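Local coordinates for protein CBIX (Paracoccus pantotrophus, PDB 4CCS) that probably catalyses the last step of siroheme biosynthesis, the insertion of ferrous iron into sirohydrochlorin, at residues L58-F63 / P216-E221; P99-A104 / G210-V215; Q108-Q113 / R174-P179; R121-A126 / A165-D170; E137-I142 / L178-T183. All blocks are in the same frame, centred on the assembly; numbering follows the deposited sequence.

Contact 1 (L58-F63 / P216-E221); sequences LIYPLF and PAMIAE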
# COMPACT_ATOMS: atom_id res chain seq x y z
N LEU A 58 2.84 -2.73 19.33
CA LEU A 58 2.53 -3.46 18.10
C LEU A 58 2.90 -2.53 16.92
O LEU A 58 2.60 -1.35 16.97
CB LEU A 58 1.04 -3.85 18.00
CG LEU A 58 0.42 -4.73 19.11
CD1 LEU A 58 -0.95 -5.21 18.68
CD2 LEU A 58 1.28 -5.94 19.41
N ILE A 59 3.54 -3.07 15.89
CA ILE A 59 3.94 -2.31 14.71
C ILE A 59 3.08 -2.73 13.51
O ILE A 59 3.10 -3.90 13.14
CB ILE A 59 5.47 -2.50 14.41
CG1 ILE A 59 6.38 -2.20 15.65
CG2 ILE A 59 5.91 -1.70 13.17
CD1 ILE A 59 6.27 -0.74 16.33
N TYR A 60 2.34 -1.77 12.91
CA TYR A 60 1.60 -2.05 11.67
C TYR A 60 2.43 -1.44 10.53
O TYR A 60 2.43 -0.22 10.35
CB TYR A 60 0.16 -1.51 11.68
CG TYR A 60 -0.62 -1.88 10.43
CD1 TYR A 60 -0.60 -1.07 9.30
CD2 TYR A 60 -1.40 -3.04 10.39
CE1 TYR A 60 -1.30 -1.41 8.14
CE2 TYR A 60 -2.12 -3.39 9.24
CZ TYR A 60 -2.05 -2.58 8.12
OH TYR A 60 -2.78 -2.90 7.00
N PRO A 61 3.17 -2.27 9.77
CA PRO A 61 4.00 -1.74 8.69
C PRO A 61 3.22 -1.49 7.40
O PRO A 61 2.54 -2.39 6.89
CB PRO A 61 5.08 -2.81 8.51
CG PRO A 61 4.50 -4.09 9.07
CD PRO A 61 3.26 -3.75 9.87
N LEU A 62 3.34 -0.27 6.84
CA LEU A 62 2.70 0.07 5.56
C LEU A 62 3.57 -0.45 4.39
O LEU A 62 3.93 0.31 3.49
CB LEU A 62 2.47 1.59 5.44
CG LEU A 62 1.42 2.23 6.35
CD1 LEU A 62 1.40 3.75 6.16
CD2 LEU A 62 0.02 1.67 6.07
N PHE A 63 3.95 -1.73 4.44
CA PHE A 63 4.80 -2.34 3.41
C PHE A 63 3.93 -3.20 2.49
O PHE A 63 2.85 -3.62 2.90
CB PHE A 63 5.94 -3.16 4.04
CG PHE A 63 6.80 -2.46 5.09
CD1 PHE A 63 6.81 -1.07 5.20
CD2 PHE A 63 7.65 -3.20 5.91
CE1 PHE A 63 7.62 -0.43 6.16
CE2 PHE A 63 8.45 -2.56 6.87
CZ PHE A 63 8.43 -1.18 6.99
N PRO A 216 -8.30 3.45 6.91
CA PRO A 216 -8.25 3.48 8.39
C PRO A 216 -9.03 2.32 9.06
O PRO A 216 -8.49 1.69 9.95
CB PRO A 216 -8.80 4.85 8.75
CG PRO A 216 -8.47 5.70 7.57
CD PRO A 216 -8.66 4.79 6.38
N ALA A 217 -10.24 2.00 8.56
CA ALA A 217 -11.06 0.90 9.11
C ALA A 217 -10.40 -0.45 8.90
O ALA A 217 -10.38 -1.27 9.81
CB ALA A 217 -12.45 0.92 8.50
N MET A 218 -9.74 -0.64 7.73
CA MET A 218 -9.00 -1.85 7.40
C MET A 218 -7.84 -2.05 8.39
O MET A 218 -7.69 -3.14 8.94
CB MET A 218 -8.52 -1.79 5.93
CG MET A 218 -7.83 -3.04 5.47
SD MET A 218 -7.10 -2.93 3.81
CE MET A 218 -5.53 -2.21 4.23
N ILE A 219 -7.04 -1.00 8.63
CA ILE A 219 -5.90 -1.06 9.57
C ILE A 219 -6.43 -1.34 11.00
O ILE A 219 -5.87 -2.19 11.70
CB ILE A 219 -5.03 0.22 9.50
CG1 ILE A 219 -4.47 0.43 8.06
CG2 ILE A 219 -3.90 0.18 10.54
CD1 ILE A 219 -3.59 1.74 7.86
N ALA A 220 -7.48 -0.62 11.41
CA ALA A 220 -8.11 -0.80 12.73
C ALA A 220 -8.50 -2.28 12.97
O ALA A 220 -8.23 -2.82 14.05
CB ALA A 220 -9.33 0.10 12.85
N GLU A 221 -9.10 -2.94 11.96
CA GLU A 221 -9.53 -4.34 12.09
C GLU A 221 -8.36 -5.27 12.24
O GLU A 221 -8.44 -6.20 13.04
CB GLU A 221 -10.49 -4.79 10.96
CG GLU A 221 -11.80 -4.01 10.91
CD GLU A 221 -12.68 -3.99 12.16
OE1 GLU A 221 -12.60 -4.94 12.97
OE2 GLU A 221 -13.47 -3.03 12.31
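Tyr60 and Ile219 join the third strand of the N-terminal parallel sheet to the C-terminal helix 215-226 of a two-domain alpha/beta chelatase fold. That helix returns from the second half of the chain to cover the first sheet. The tight part is the packing of Ile219 on the Tyr60 ring. Ile219 CG2 stands over the middle of the Tyr60 ring in a CH-pi contact, 3.7 Å from the centroid and only 10° off the ring normal, which establishes a face approach. The other branch runs toward the phenol end, with Ile219 CG1 3.7 Å from Tyr60 CE1. Because Tyr60 swings its ring away from its own backbone nitrogen (chi1 -176°), the ring reaches from the strand toward the helix. Leu62 CD2 meets the ring at its edge, in plane, and also approaches Ile219 CD1 at 4.0 Å. Ile7 and Leu26 add further apolar neighbours to Ile219.

The contact thins out toward Met218, which is partly exposed, and the solvent side of the helix carries Ala217 and Glu221, the latter in a salt bridge with Lys224. The Tyr60 hydroxyl hydrogen-bonds to Asp95, which gives this polar atom a partner beside the apolar packing. On the way to the surface, the bent thioether of Met218 places its CE 4.0 Å from Tyr60 OH.

Contact 2 (P99-A104 / G210-V215); sequences PALCLA and GLAPQV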
# COMPACT_ATOMS: atom_id res chain seq x y z
N PRO A 99 -7.90 -6.94 -1.05
CA PRO A 99 -8.54 -7.27 -2.33
C PRO A 99 -9.95 -6.71 -2.48
O PRO A 99 -10.29 -6.23 -3.56
CB PRO A 99 -8.50 -8.81 -2.38
CG PRO A 99 -7.33 -9.16 -1.53
CD PRO A 99 -7.35 -8.16 -0.41
N ALA A 100 -10.75 -6.72 -1.40
CA ALA A 100 -12.12 -6.17 -1.44
C ALA A 100 -12.07 -4.64 -1.63
O ALA A 100 -12.85 -4.08 -2.41
CB ALA A 100 -12.87 -6.51 -0.17
N LEU A 101 -11.10 -3.98 -0.98
CA LEU A 101 -10.92 -2.52 -1.14
C LEU A 101 -10.61 -2.14 -2.61
O LEU A 101 -11.24 -1.20 -3.14
CB LEU A 101 -9.85 -1.98 -0.17
CG LEU A 101 -9.46 -0.50 -0.34
CD1 LEU A 101 -10.67 0.41 -0.18
CD2 LEU A 101 -8.41 -0.12 0.64
N CYS A 102 -9.69 -2.89 -3.26
CA CYS A 102 -9.32 -2.67 -4.67
C CYS A 102 -10.54 -2.85 -5.55
O CYS A 102 -10.76 -2.05 -6.47
CB CYS A 102 -8.19 -3.61 -5.09
SG CYS A 102 -6.62 -3.29 -4.24
N LEU A 103 -11.34 -3.90 -5.28
CA LEU A 103 -12.56 -4.16 -6.06
C LEU A 103 -13.58 -3.03 -5.92
O LEU A 103 -14.12 -2.59 -6.93
CB LEU A 103 -13.16 -5.54 -5.73
CG LEU A 103 -14.38 -5.97 -6.57
CD1 LEU A 103 -14.05 -6.06 -8.06
CD2 LEU A 103 -14.94 -7.33 -6.08
N ALA A 104 -13.84 -2.55 -4.70
CA ALA A 104 -14.80 -1.47 -4.46
C ALA A 104 -14.34 -0.17 -5.16
O ALA A 104 -15.16 0.51 -5.78
CB ALA A 104 -14.95 -1.24 -2.97
N GLY A 210 -3.55 3.33 -0.87
CA GLY A 210 -3.28 3.75 0.51
C GLY A 210 -4.06 5.01 0.95
O GLY A 210 -4.20 5.24 2.16
N LEU A 211 -4.56 5.81 -0.00
CA LEU A 211 -5.31 7.04 0.30
C LEU A 211 -6.83 6.83 0.35
O LEU A 211 -7.56 7.79 0.62
CB LEU A 211 -4.99 8.16 -0.70
CG LEU A 211 -3.52 8.63 -0.79
CD1 LEU A 211 -3.38 9.72 -1.84
CD2 LEU A 211 -2.99 9.12 0.56
N ALA A 212 -7.30 5.59 0.10
CA ALA A 212 -8.74 5.30 0.08
C ALA A 212 -9.43 5.57 1.42
O ALA A 212 -8.82 5.37 2.46
CB ALA A 212 -8.99 3.86 -0.37
N PRO A 213 -10.73 5.98 1.41
CA PRO A 213 -11.42 6.27 2.68
C PRO A 213 -11.57 5.08 3.61
O PRO A 213 -11.62 5.27 4.83
CB PRO A 213 -12.79 6.84 2.25
CG PRO A 213 -12.87 6.71 0.78
CD PRO A 213 -11.48 6.48 0.24
N GLN A 214 -11.57 3.84 3.07
CA GLN A 214 -11.74 2.65 3.90
C GLN A 214 -10.44 2.12 4.51
O GLN A 214 -10.50 1.16 5.27
CB GLN A 214 -12.45 1.51 3.14
CG GLN A 214 -13.81 1.90 2.58
CD GLN A 214 -13.78 2.61 1.24
OE1 GLN A 214 -12.71 2.94 0.69
NE2 GLN A 214 -14.94 2.93 0.70
N VAL A 215 -9.27 2.71 4.17
CA VAL A 215 -7.99 2.23 4.71
C VAL A 215 -7.93 2.32 6.26
O VAL A 215 -7.54 1.32 6.86
CB VAL A 215 -6.75 2.88 4.02
CG1 VAL A 215 -5.46 2.57 4.78
CG2 VAL A 215 -6.65 2.43 2.56
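Leu101 meets Ala212, Gln214 and Val215 where helix 98-113 packs against a type I beta turn, Ala212 to Val215, that leads into helix 215-226. The turn belongs to the connection by which the chain leaves the second sheet of this two-domain alpha/beta fold and heads back to the first.

The apolar contacts divide between the two methyls of Leu101. CD2 touches Val215 CG2 at 3.6 Å, the two side chains crossing at about a right angle. CD1 packs on Ala212 CB at 3.8 Å, and the same CB also lies near CD2, so the alanine methyl sits beside both tips of the fork. Leucine chi1 of 174° holds CG beside the carbonyl carbon of Leu101 and sends the fork across to the turn. Val209 also touches Leu101, while Phe92 packs on Val215.

Within the segments the backbone bonds are local: Val215 N donates to Ala212 O at 3.2 Å, closing the turn, and the helix is held by Leu103 N to Pro99 O and Ala104 N to Ala100 O. Gly210 is also backbone-bonded to Phe181. No hydrogen bond links the two segments, and the contact between them is van der Waals packing around Leu101.

A third kind of contact is polar against apolar, at the exposed edge. The Gln214 chain folds at chi2 (84°), which brings its amide back alongside Leu101 CD1. Its CB also lies beside that methyl, and the amide oxygen OE1 comes to 3.4 Å from Leu101 CD1.

Contact 3 (Q108-Q113 / R174-P179); sequences QAAETQ and RAICLP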
# COMPACT_ATOMS: atom_id res chain seq x y z
N GLN A 108 -16.50 1.41 -8.21
CA GLN A 108 -16.95 2.82 -8.05
C GLN A 108 -16.49 3.66 -9.25
O GLN A 108 -17.29 4.41 -9.84
CB GLN A 108 -16.43 3.42 -6.72
CG GLN A 108 -16.88 4.87 -6.46
CD GLN A 108 -15.82 5.84 -5.92
OE1 GLN A 108 -14.80 5.46 -5.31
NE2 GLN A 108 -16.07 7.14 -6.09
N ALA A 109 -15.21 3.50 -9.65
CA ALA A 109 -14.61 4.23 -10.78
C ALA A 109 -15.32 3.93 -12.09
O ALA A 109 -15.69 4.87 -12.78
CB ALA A 109 -13.13 3.89 -10.90
N ALA A 110 -15.56 2.63 -12.39
CA ALA A 110 -16.25 2.20 -13.62
C ALA A 110 -17.66 2.80 -13.70
O ALA A 110 -18.05 3.26 -14.77
CB ALA A 110 -16.30 0.69 -13.70
N GLU A 111 -18.37 2.86 -12.56
CA GLU A 111 -19.72 3.40 -12.44
C GLU A 111 -19.75 4.91 -12.72
O GLU A 111 -20.64 5.36 -13.44
CB GLU A 111 -20.34 3.06 -11.07
CG GLU A 111 -21.81 3.46 -10.89
CD GLU A 111 -22.78 3.04 -11.98
OE1 GLU A 111 -22.76 1.85 -12.38
OE2 GLU A 111 -23.55 3.91 -12.45
N THR A 112 -18.75 5.68 -12.21
CA THR A 112 -18.67 7.12 -12.49
C THR A 112 -18.43 7.39 -13.99
O THR A 112 -18.99 8.34 -14.53
CB THR A 112 -17.65 7.86 -11.61
OG1 THR A 112 -16.32 7.50 -12.00
CG2 THR A 112 -17.87 7.64 -10.12
N GLN A 113 -17.66 6.52 -14.66
CA GLN A 113 -17.36 6.65 -16.09
C GLN A 113 -18.51 6.19 -17.00
O GLN A 113 -18.48 6.46 -18.20
CB GLN A 113 -16.08 5.86 -16.44
CG GLN A 113 -14.79 6.41 -15.83
CD GLN A 113 -14.56 7.87 -16.16
OE1 GLN A 113 -14.55 8.72 -15.26
NE2 GLN A 113 -14.40 8.23 -17.43
N ARG A 174 -11.46 2.05 -22.49
CA ARG A 174 -12.18 1.58 -21.30
C ARG A 174 -11.26 0.69 -20.51
O ARG A 174 -11.26 -0.54 -20.65
CB ARG A 174 -13.50 0.88 -21.66
CG ARG A 174 -14.60 1.84 -22.04
CD ARG A 174 -15.85 1.12 -22.46
NE ARG A 174 -16.93 2.06 -22.76
CZ ARG A 174 -18.22 1.75 -22.74
NH1 ARG A 174 -18.61 0.51 -22.45
NH2 ARG A 174 -19.13 2.67 -23.01
N ALA A 175 -10.39 1.35 -19.76
CA ALA A 175 -9.38 0.73 -18.92
C ALA A 175 -9.18 1.56 -17.67
O ALA A 175 -9.34 2.79 -17.71
CB ALA A 175 -8.06 0.61 -19.69
N ILE A 176 -8.89 0.89 -16.55
CA ILE A 176 -8.67 1.56 -15.27
C ILE A 176 -7.36 1.05 -14.70
O ILE A 176 -7.16 -0.17 -14.59
CB ILE A 176 -9.84 1.31 -14.25
CG1 ILE A 176 -11.18 1.90 -14.72
CG2 ILE A 176 -9.49 1.81 -12.85
CD1 ILE A 176 -12.41 1.32 -14.04
N CYS A 177 -6.49 1.98 -14.30
CA CYS A 177 -5.25 1.68 -13.62
C CYS A 177 -5.35 2.06 -12.13
O CYS A 177 -5.61 3.23 -11.79
CB CYS A 177 -4.06 2.37 -14.29
SG CYS A 177 -2.49 2.10 -13.44
N LEU A 178 -5.14 1.08 -11.25
CA LEU A 178 -5.11 1.28 -9.81
C LEU A 178 -3.65 1.17 -9.32
O LEU A 178 -3.05 0.08 -9.45
CB LEU A 178 -5.99 0.24 -9.10
CG LEU A 178 -5.98 0.29 -7.56
CD1 LEU A 178 -6.47 1.67 -7.01
CD2 LEU A 178 -6.80 -0.85 -6.98
N PRO A 179 -3.08 2.25 -8.74
CA PRO A 179 -1.70 2.19 -8.20
C PRO A 179 -1.73 1.49 -6.85
O PRO A 179 -2.36 1.96 -5.90
CB PRO A 179 -1.29 3.66 -8.06
CG PRO A 179 -2.20 4.41 -9.00
CD PRO A 179 -3.51 3.65 -8.89
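Ile176 and the Ala109-Ala110 pair make a helix-on-sheet contact of the kind that builds a layered alpha/beta fold, with helix 98-113 lying over one face of the C-terminal parallel sheet. In the first shell a single methyl does the touching. Ile176 CD1 lies 3.8 Å from Ala110 N, 4.0 Å from Ala110 CB and 4.1 Å from Ala109 CB, so it rests against both the helix backbone and two small side chains. The almost extended chi2 (161°) carries CD1 far enough from the strand for this, and the two alanines let the helix approach until the CA atoms of Ala110 and Ile176 are 7.8 Å apart. All three residues are buried.

In the next shell, Leu206 packs on both Ala109 and Ile176, Leu204 adds to the alanine side, and Leu122 of the adjacent strand touches the isoleucine. Further along the same strand Leu178 meets Cys102 and Ile106, so the helix contacts the strand at more than one point along its length.

Farther out, backbone bonds set the strand: Ile176 pairs with Arg121 and Leu123, while Ala175 and Cys177 pair with Leu204 on the other edge. A bound sodium ion and a D-malate lie about 8 and 9 Å from the Ala110 side chain. The helix near its C-terminal end is secured through Ala109 O, which accepts from Gln113 N at 3.2 Å and from Thr112 OG1 at 2.8 Å, the hydroxyl approaching at a C=O...O angle of 129° and tilted 19° from the carbonyl plane.

Contact 4 (R121-A126 / A165-D170); sequences RLLVAA and ADAARD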
# COMPACT_ATOMS: atom_id res chain seq x y z
N ARG A 121 -11.03 -3.12 -18.91
CA ARG A 121 -9.72 -3.75 -18.77
C ARG A 121 -9.05 -3.15 -17.52
O ARG A 121 -9.07 -1.92 -17.35
CB ARG A 121 -8.90 -3.48 -20.05
CG ARG A 121 -7.49 -4.01 -20.07
CD ARG A 121 -7.42 -5.53 -20.14
NE ARG A 121 -6.11 -6.00 -20.61
CZ ARG A 121 -5.02 -6.04 -19.85
NH1 ARG A 121 -5.06 -5.62 -18.59
NH2 ARG A 121 -3.87 -6.46 -20.36
N LEU A 122 -8.46 -4.00 -16.66
CA LEU A 122 -7.82 -3.55 -15.42
C LEU A 122 -6.32 -3.67 -15.42
O LEU A 122 -5.78 -4.68 -15.87
CB LEU A 122 -8.41 -4.28 -14.20
CG LEU A 122 -9.94 -4.17 -14.05
CD1 LEU A 122 -10.40 -4.93 -12.83
CD2 LEU A 122 -10.40 -2.71 -14.01
N LEU A 123 -5.63 -2.64 -14.90
CA LEU A 123 -4.18 -2.64 -14.75
C LEU A 123 -3.79 -2.29 -13.31
O LEU A 123 -4.09 -1.20 -12.82
CB LEU A 123 -3.51 -1.68 -15.75
CG LEU A 123 -1.98 -1.61 -15.72
CD1 LEU A 123 -1.34 -2.93 -16.22
CD2 LEU A 123 -1.50 -0.44 -16.55
N VAL A 124 -3.13 -3.23 -12.64
CA VAL A 124 -2.66 -3.03 -11.27
C VAL A 124 -1.20 -2.59 -11.42
O VAL A 124 -0.38 -3.36 -11.93
CB VAL A 124 -2.80 -4.33 -10.42
CG1 VAL A 124 -2.11 -4.19 -9.07
CG2 VAL A 124 -4.27 -4.73 -10.25
N ALA A 125 -0.91 -1.32 -11.06
CA ALA A 125 0.46 -0.79 -11.17
C ALA A 125 1.13 -0.81 -9.80
O ALA A 125 0.56 -0.30 -8.84
CB ALA A 125 0.43 0.63 -11.72
N ALA A 126 2.32 -1.41 -9.69
CA ALA A 126 2.98 -1.51 -8.40
C ALA A 126 4.49 -1.35 -8.52
O ALA A 126 5.03 -1.45 -9.62
CB ALA A 126 2.63 -2.86 -7.75
N ALA A 165 5.57 0.69 -18.51
CA ALA A 165 5.57 1.30 -19.85
C ALA A 165 5.17 0.29 -20.95
O ALA A 165 4.66 0.70 -21.99
CB ALA A 165 6.94 1.89 -20.16
N ASP A 166 5.41 -1.01 -20.73
CA ASP A 166 5.04 -2.09 -21.65
C ASP A 166 3.63 -2.62 -21.36
O ASP A 166 2.85 -2.80 -22.30
CB ASP A 166 6.06 -3.24 -21.56
CG ASP A 166 7.44 -2.86 -22.07
OD1 ASP A 166 7.52 -2.10 -23.05
OD2 ASP A 166 8.43 -3.33 -21.48
N ALA A 167 3.32 -2.88 -20.08
CA ALA A 167 2.05 -3.44 -19.60
C ALA A 167 0.84 -2.56 -19.89
O ALA A 167 -0.25 -3.08 -20.15
CB ALA A 167 2.15 -3.75 -18.11
N ALA A 168 1.03 -1.22 -19.87
CA ALA A 168 -0.04 -0.27 -20.14
C ALA A 168 -0.20 0.04 -21.63
O ALA A 168 -1.13 0.76 -21.99
CB ALA A 168 0.18 1.02 -19.36
N ARG A 169 0.69 -0.45 -22.49
CA ARG A 169 0.65 -0.18 -23.93
C ARG A 169 -0.42 -1.06 -24.63
O ARG A 169 -0.70 -2.16 -24.18
CB ARG A 169 2.05 -0.35 -24.56
CG ARG A 169 2.18 0.20 -25.99
CD ARG A 169 3.61 0.20 -26.50
NE ARG A 169 4.35 1.36 -26.01
CZ ARG A 169 5.37 1.29 -25.16
NH1 ARG A 169 5.80 0.11 -24.72
NH2 ARG A 169 5.98 2.40 -24.76
N ASP A 170 -1.05 -0.52 -25.69
CA ASP A 170 -2.06 -1.19 -26.52
C ASP A 170 -3.31 -1.68 -25.73
O ASP A 170 -3.90 -2.71 -26.07
CB ASP A 170 -1.43 -2.34 -27.35
CG ASP A 170 -0.28 -1.87 -28.22
OD1 ASP A 170 -0.46 -0.87 -28.94
OD2 ASP A 170 0.81 -2.48 -28.14
O HOH W 1 -0.83 -5.60 -19.40
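A beta-alpha-beta crossover brings these segments together: the chain runs from strand 152-157 through the short helix 164-167 to strand 175-179, and on the way it passes over strand 121-126, which lies between those two in the parallel sheet. Leu123 of the crossed strand meets Ala167 of the short helix and Ala168 just beyond it in the chain. Its two methyls share the work. CD2 presses on Ala168 CB at 3.6 Å and CD1 lies 4.1 Å from Ala167 CB. Chi1 of -178° turns the leucine fork away from its own backbone nitrogen and out toward the crossover, where it meets two alanine methyls.

A water bridge lies beside the apolar contact. One water donates to Ala167 O at 2.7 Å and accepts from Arg121 NH2 at 3.3 Å, thereby joining Ala167 to the first residue of the strand without a direct bond. The guanidinium is also tied to the sheet, for Arg121 NH1 hydrogen-bonds to Thr154.

Segment 165-170 is held locally by Arg169 N to Asp166 O, 3.2 Å. Arg169 NH1 and Asp166 OD1, 3.3 Å apart, form a salt bridge whose hydrogen bond is weak (125° at the hydrogen), and the other amino group, Arg169 NH2, hydrogen-bonds to Gln198 O.

Around the contact, Ala168 packs on Leu196 and Ala199 of helix 192-199, which covers the same sheet face beside the crossover; Leu123 touches Thr154 on strand 152-157 and Cys177 on strand 175-179, its neighbours on either side.

Contact 5 (E137-I142 / L178-T183); sequences EAARRI and LPLFAT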
# COMPACT_ATOMS: atom_id res chain seq x y z
N GLU A 137 4.31 -11.27 -6.72
CA GLU A 137 3.35 -12.37 -6.51
C GLU A 137 2.09 -11.80 -5.84
O GLU A 137 0.98 -12.15 -6.25
CB GLU A 137 3.95 -13.51 -5.66
CG GLU A 137 5.00 -14.34 -6.37
CD GLU A 137 4.50 -15.22 -7.50
OE1 GLU A 137 4.00 -16.33 -7.21
OE2 GLU A 137 4.66 -14.82 -8.68
N ALA A 138 2.27 -10.88 -4.87
CA ALA A 138 1.15 -10.23 -4.18
C ALA A 138 0.30 -9.37 -5.13
O ALA A 138 -0.92 -9.40 -5.02
CB ALA A 138 1.66 -9.40 -3.01
N ALA A 139 0.94 -8.62 -6.07
CA ALA A 139 0.19 -7.81 -7.03
C ALA A 139 -0.55 -8.69 -8.02
O ALA A 139 -1.68 -8.37 -8.38
CB ALA A 139 1.12 -6.84 -7.76
N ARG A 140 0.06 -9.84 -8.43
CA ARG A 140 -0.64 -10.77 -9.34
C ARG A 140 -1.82 -11.41 -8.66
O ARG A 140 -2.84 -11.63 -9.31
CB ARG A 140 0.30 -11.83 -9.93
CG ARG A 140 1.02 -11.32 -11.18
CD ARG A 140 1.92 -12.39 -11.81
NE ARG A 140 3.04 -12.72 -10.93
CZ ARG A 140 4.22 -12.10 -10.96
NH1 ARG A 140 4.44 -11.12 -11.82
NH2 ARG A 140 5.17 -12.45 -10.11
N ARG A 141 -1.71 -11.69 -7.33
CA ARG A 141 -2.83 -12.25 -6.56
C ARG A 141 -3.99 -11.24 -6.57
O ARG A 141 -5.15 -11.65 -6.72
CB ARG A 141 -2.41 -12.53 -5.10
CG ARG A 141 -1.76 -13.88 -4.91
CD ARG A 141 -1.70 -14.29 -3.44
NE ARG A 141 -0.84 -13.43 -2.61
CZ ARG A 141 0.48 -13.53 -2.52
NH1 ARG A 141 1.13 -14.45 -3.23
NH2 ARG A 141 1.16 -12.72 -1.74
N ILE A 142 -3.68 -9.92 -6.42
CA ILE A 142 -4.70 -8.86 -6.49
C ILE A 142 -5.38 -8.88 -7.88
O ILE A 142 -6.60 -8.98 -7.97
CB ILE A 142 -4.15 -7.45 -6.10
CG1 ILE A 142 -3.64 -7.37 -4.62
CG2 ILE A 142 -5.19 -6.33 -6.41
CD1 ILE A 142 -4.69 -7.51 -3.49
N LEU A 178 -5.14 1.08 -11.25
CA LEU A 178 -5.11 1.28 -9.81
C LEU A 178 -3.65 1.17 -9.32
O LEU A 178 -3.05 0.08 -9.45
CB LEU A 178 -5.99 0.24 -9.10
CG LEU A 178 -5.98 0.29 -7.56
CD1 LEU A 178 -6.47 1.67 -7.01
CD2 LEU A 178 -6.80 -0.85 -6.98
N PRO A 179 -3.08 2.25 -8.74
CA PRO A 179 -1.70 2.19 -8.20
C PRO A 179 -1.73 1.49 -6.85
O PRO A 179 -2.36 1.96 -5.90
CB PRO A 179 -1.29 3.66 -8.06
CG PRO A 179 -2.20 4.41 -9.00
CD PRO A 179 -3.51 3.65 -8.89
N LEU A 180 -1.05 0.34 -6.78
CA LEU A 180 -1.00 -0.45 -5.57
C LEU A 180 0.17 0.03 -4.71
O LEU A 180 1.21 -0.61 -4.66
CB LEU A 180 -0.95 -1.95 -5.94
CG LEU A 180 -1.30 -2.93 -4.84
CD1 LEU A 180 -2.81 -2.97 -4.62
CD2 LEU A 180 -0.77 -4.33 -5.19
N PHE A 181 -0.02 1.22 -4.08
CA PHE A 181 0.96 1.88 -3.21
C PHE A 181 0.29 2.22 -1.87
O PHE A 181 -0.84 2.70 -1.84
CB PHE A 181 1.48 3.17 -3.88
CG PHE A 181 2.39 2.93 -5.07
CD1 PHE A 181 1.87 2.63 -6.32
CD2 PHE A 181 3.78 2.97 -4.92
CE1 PHE A 181 2.71 2.37 -7.41
CE2 PHE A 181 4.62 2.75 -6.02
CZ PHE A 181 4.08 2.45 -7.26
N ALA A 182 1.03 2.00 -0.77
CA ALA A 182 0.54 2.25 0.59
C ALA A 182 0.59 3.72 0.99
O ALA A 182 -0.19 4.13 1.85
CB ALA A 182 1.33 1.41 1.58
N THR A 183 1.53 4.52 0.41
CA THR A 183 1.66 5.94 0.75
C THR A 183 1.80 6.80 -0.48
O THR A 183 2.29 6.31 -1.51
CB THR A 183 2.87 6.22 1.68
OG1 THR A 183 4.10 6.08 0.96
CG2 THR A 183 2.87 5.37 2.95
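Glu137 OE2 receives Arg140 NH2 at 2.8 Å in a nearly straight bond (163°), a salt bridge one turn along helix 134-146. The donor meets the anti lone pair of the carboxylate, and the acceptor lies 9° out of the guanidinium plane, so the bond is effectively in plane with the arginine. The same NH2 also makes a weak hydrogen bond to Ser136 OG. This pair occupies the exposed flank of the helix.

The buried flank does the packing. Leu180 CD2 lies 4.1 Å from both CA and CB of Ala139 and 4.2 Å from Ile142 CG1, which places one methyl between residues a turn apart. Leucine chi1 of -163° directs the branch toward the helix. Leu180 is also the centre of an inverse gamma turn, with a weak bond of 3.1 Å from Phe181 N to Pro179 O. The backbone thus bends at Leu180. Beyond it, Thr183 is the N-cap of helix 184-189, and Phe181 meets His187 edge-to-face.

Within the layered alpha/beta domain, Leu180 sits between two helices, touching Ala139 and Ile142 of 134-146 and Cys102 of 98-113. Pro99 of helix 98-113 also packs on Ile142, a direct touch between those helices. Ala139 rests in addition on Cys155 and Phe157 of strand 152-157, while Leu180 is backbone-bonded to Ala125 of strand 121-126.

Contacts 2 to 5 cluster around the C-terminal sheet, whereas contact 1 belongs to the N-terminal one; centres of contacts 1 and 4 lie about 28 Å apart. Contact 5 links the halves: Leu62 O of contact 1 lies 3.4 Å from Ala182 CB, and Phe181 O is a probable hydrogen-bond partner of Gly210 N in contact 2, 2.9 Å away. Contacts 3 and 4 use neighbouring strands, joined by Ile176 O to Leu123 N at 2.9 Å. Contacts 2 and 3 share helix 98-113, with Cys102 CB 3.6 Å from Leu178 CD2. The bound D-malate touches Leu103 on this helix, about 11 Å from the Leu101 side chain and about 9 Å from that of Ala110.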